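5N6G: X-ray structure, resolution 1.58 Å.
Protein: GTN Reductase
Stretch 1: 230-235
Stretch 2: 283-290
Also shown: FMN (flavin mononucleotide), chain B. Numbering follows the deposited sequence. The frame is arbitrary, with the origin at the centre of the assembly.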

# COMPACT_ATOMS: atom_id res chain seq x y z
N ARG A 230 3.85 1.35 -4.16
CA ARG A 230 3.33 0.02 -4.42
C ARG A 230 2.55 0.00 -5.73
O ARG A 230 1.67 0.84 -5.93
N LEU A 231 2.81 -1.00 -6.57
CA LEU A 231 2.20 -1.14 -7.88
C LEU A 231 1.65 -2.55 -8.03
O LEU A 231 2.19 -3.50 -7.46
N SER A 232 0.60 -2.70 -8.84
CA SER A 232 -0.06 -3.99 -9.01
C SER A 232 -0.58 -4.06 -10.44
O SER A 232 -1.75 -3.76 -10.72
N PRO A 233 0.29 -4.45 -11.39
CA PRO A 233 -0.04 -4.28 -12.82
C PRO A 233 -1.29 -5.00 -13.31
O PRO A 233 -1.93 -4.51 -14.25
N VAL A 234 -1.65 -6.16 -12.77
CA VAL A 234 -2.72 -6.95 -13.36
C VAL A 234 -3.87 -7.21 -12.43
O VAL A 234 -4.80 -7.92 -12.80
N THR A 235 -3.86 -6.68 -11.23
CA THR A 235 -4.82 -7.13 -10.26
C THR A 235 -6.24 -6.70 -10.64
O THR A 235 -6.44 -5.59 -11.13
N PRO A 283 0.22 -12.39 -21.29
CA PRO A 283 0.73 -12.46 -19.92
C PRO A 283 1.72 -11.34 -19.65
O PRO A 283 2.49 -10.95 -20.52
N PHE A 284 1.68 -10.82 -18.43
CA PHE A 284 2.59 -9.76 -18.01
C PHE A 284 3.97 -10.36 -17.75
O PHE A 284 4.09 -11.43 -17.15
N ASP A 285 5.00 -9.66 -18.22
CA ASP A 285 6.40 -10.09 -18.08
C ASP A 285 7.02 -9.26 -16.95
O ASP A 285 7.36 -8.09 -17.13
N TYR A 286 7.13 -9.86 -15.76
CA TYR A 286 7.66 -9.13 -14.61
C TYR A 286 9.16 -8.89 -14.71
O TYR A 286 9.66 -7.90 -14.15
N ALA A 287 9.90 -9.75 -15.41
CA ALA A 287 11.32 -9.47 -15.66
C ALA A 287 11.51 -8.25 -16.56
O ALA A 287 12.44 -7.46 -16.35
N SER A 288 10.68 -8.12 -17.60
CA SER A 288 10.76 -6.97 -18.50
C SER A 288 10.43 -5.69 -17.74
O SER A 288 11.04 -4.63 -17.96
N PHE A 289 9.44 -5.78 -16.86
CA PHE A 289 9.02 -4.67 -16.01
C PHE A 289 10.15 -4.22 -15.10
O PHE A 289 10.47 -3.02 -15.03
N LYS A 290 10.80 -5.17 -14.41
CA LYS A 290 11.93 -4.81 -13.56
C LYS A 290 13.07 -4.25 -14.39
O LYS A 290 13.74 -3.30 -13.96

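Packing of the end of a strand and the loop after it (230-235) against a loop and the helix it leads into (283-290) in GTN Reductase. The contact is mostly apolar, with no hydrogen bond across it, and buries 254 Å² in all. Pro 233 is the central bump: pointing toward the other stretch, it touches two phenylalanine rings. Its CB sits over one face of Phe 284 (chi1 t, chi2 83°), 3.8 Å from the ring centroid and 18° off the ring normal, a CH-pi contact; its CG reaches Phe 289 CE2 at 4.3 Å. Phe 289 (chi1 t), also pointing toward stretch 1, offers its edge to Leu 231 (m, t), whose CD1 lies 4.0 Å from Phe 289 CZ. Val 234 (m), also pointing toward stretch 2, comes next: its CG1 packs 3.8 Å from Phe 284 CB, and its CG2 is its closest atom to Tyr 286 OH, at 3.4 Å. Tyr 286 (chi1 m) leaves its backbone sideways, yet the end of its side chain comes nearer and brings the hydroxyl to the valine; that hydroxyl is hydrogen-bonded elsewhere in the structure. Asp 285 caps the helix, its OD1 accepting from Ser 288 N at 3.0 Å. Arg 230 (chi1 t) serves FMN instead: NH1 donates to FMN O2 at 2.8 Å, and NH2 to FMN O3' at 3.1 Å.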

# COMPACT_ATOMS: atom_id res chain seq x y z
CB ARG A 230 2.44 -0.46 -3.27
CG ARG A 230 2.13 -1.94 -3.38
CD ARG A 230 1.40 -2.50 -2.19
NE ARG A 230 1.85 -3.85 -1.91
CZ ARG A 230 1.11 -4.83 -1.39
NH1 ARG A 230 -0.17 -4.65 -1.16
NH2 ARG A 230 1.67 -5.99 -1.12
CB LEU A 231 3.22 -0.86 -9.01
CG LEU A 231 3.89 0.50 -8.96
CD1 LEU A 231 5.08 0.51 -9.95
CD2 LEU A 231 2.86 1.58 -9.26
CB SER A 232 -1.19 -4.19 -7.99
OG SER A 232 -2.10 -3.09 -8.00
CB PRO A 233 1.21 -4.82 -13.53
CG PRO A 233 2.31 -4.62 -12.55
CD PRO A 233 1.71 -4.77 -11.18
CB VAL A 234 -2.19 -8.29 -13.92
CG1 VAL A 234 -1.12 -8.07 -14.98
CG2 VAL A 234 -1.65 -9.17 -12.82
CB THR A 235 -4.49 -6.60 -8.88
OG1 THR A 235 -5.42 -7.19 -7.97
CG2 THR A 235 -4.61 -5.11 -8.82
CB PRO A 283 1.41 -13.84 -19.87
CG PRO A 283 0.98 -14.56 -21.10
CD PRO A 283 0.64 -13.53 -22.11
CB PHE A 284 2.08 -9.07 -16.75
CG PHE A 284 2.78 -7.79 -16.42
CD1 PHE A 284 2.42 -6.61 -17.02
CD2 PHE A 284 3.79 -7.76 -15.47
CE1 PHE A 284 3.06 -5.42 -16.73
CE2 PHE A 284 4.44 -6.57 -15.16
CZ PHE A 284 4.06 -5.39 -15.78
CB ASP A 285 7.11 -9.90 -19.42
CG ASP A 285 8.53 -10.41 -19.42
OD1 ASP A 285 9.15 -10.55 -18.34
OD2 ASP A 285 9.04 -10.64 -20.54
CB TYR A 286 7.32 -9.87 -13.32
CG TYR A 286 5.84 -9.86 -13.05
CD1 TYR A 286 5.26 -8.85 -12.31
CD2 TYR A 286 5.00 -10.84 -13.61
CE1 TYR A 286 3.88 -8.82 -12.09
CE2 TYR A 286 3.62 -10.80 -13.39
CZ TYR A 286 3.08 -9.80 -12.63
OH TYR A 286 1.71 -9.79 -12.41
CB ALA A 287 11.98 -10.69 -16.29
CB SER A 288 9.79 -7.18 -19.66
OG SER A 288 9.64 -6.00 -20.45
CB PHE A 289 7.79 -5.15 -15.23
CG PHE A 289 7.22 -4.20 -14.24
CD1 PHE A 289 6.80 -2.92 -14.60
CD2 PHE A 289 7.03 -4.60 -12.92
CE1 PHE A 289 6.24 -2.07 -13.67
CE2 PHE A 289 6.48 -3.76 -11.99
CZ PHE A 289 6.08 -2.50 -12.36
CB LYS A 290 12.42 -6.03 -12.78
CG LYS A 290 13.55 -5.68 -11.83
CD LYS A 290 13.98 -6.89 -11.03
CE LYS A 290 15.05 -6.50 -10.01
NZ LYS A 290 15.74 -7.68 -9.45
N1 FMN B . -2.73 -4.26 0.27
C2 FMN B . -2.42 -2.93 0.34
O2 FMN B . -1.70 -2.37 -0.52
N3 FMN B . -2.88 -2.18 1.41
C4 FMN B . -3.69 -2.65 2.43
O4 FMN B . -4.01 -1.91 3.36
C4A FMN B . -4.04 -4.05 2.32
N5 FMN B . -4.78 -4.57 3.26
C5A FMN B . -4.97 -5.95 3.24
C6 FMN B . -5.65 -6.54 4.29
C7 FMN B . -5.78 -7.92 4.38
C7M FMN B . -6.50 -8.51 5.56
C8 FMN B . -5.22 -8.73 3.39
C8M FMN B . -5.28 -10.23 3.48
C9 FMN B . -4.55 -8.14 2.31
C9A FMN B . -4.42 -6.76 2.24
N10 FMN B . -3.65 -6.14 1.23
C10 FMN B . -3.47 -4.78 1.22
C1' FMN B . -2.91 -7.00 0.30
C2' FMN B . -1.64 -7.54 0.95
O2' FMN B . -0.72 -6.48 1.23
C3' FMN B . -0.93 -8.59 0.10
O3' FMN B . -0.65 -8.05 -1.19
C4' FMN B . -1.73 -9.88 -0.08
O4' FMN B . -2.16 -10.38 1.19
C5' FMN B . -0.96 -10.94 -0.85
O5' FMN B . 0.22 -11.32 -0.13
P FMN B . 0.38 -12.71 0.71
O1P FMN B . 0.23 -13.81 -0.32
O2P FMN B . -0.78 -12.72 1.69
O3P FMN B . 1.72 -12.61 1.33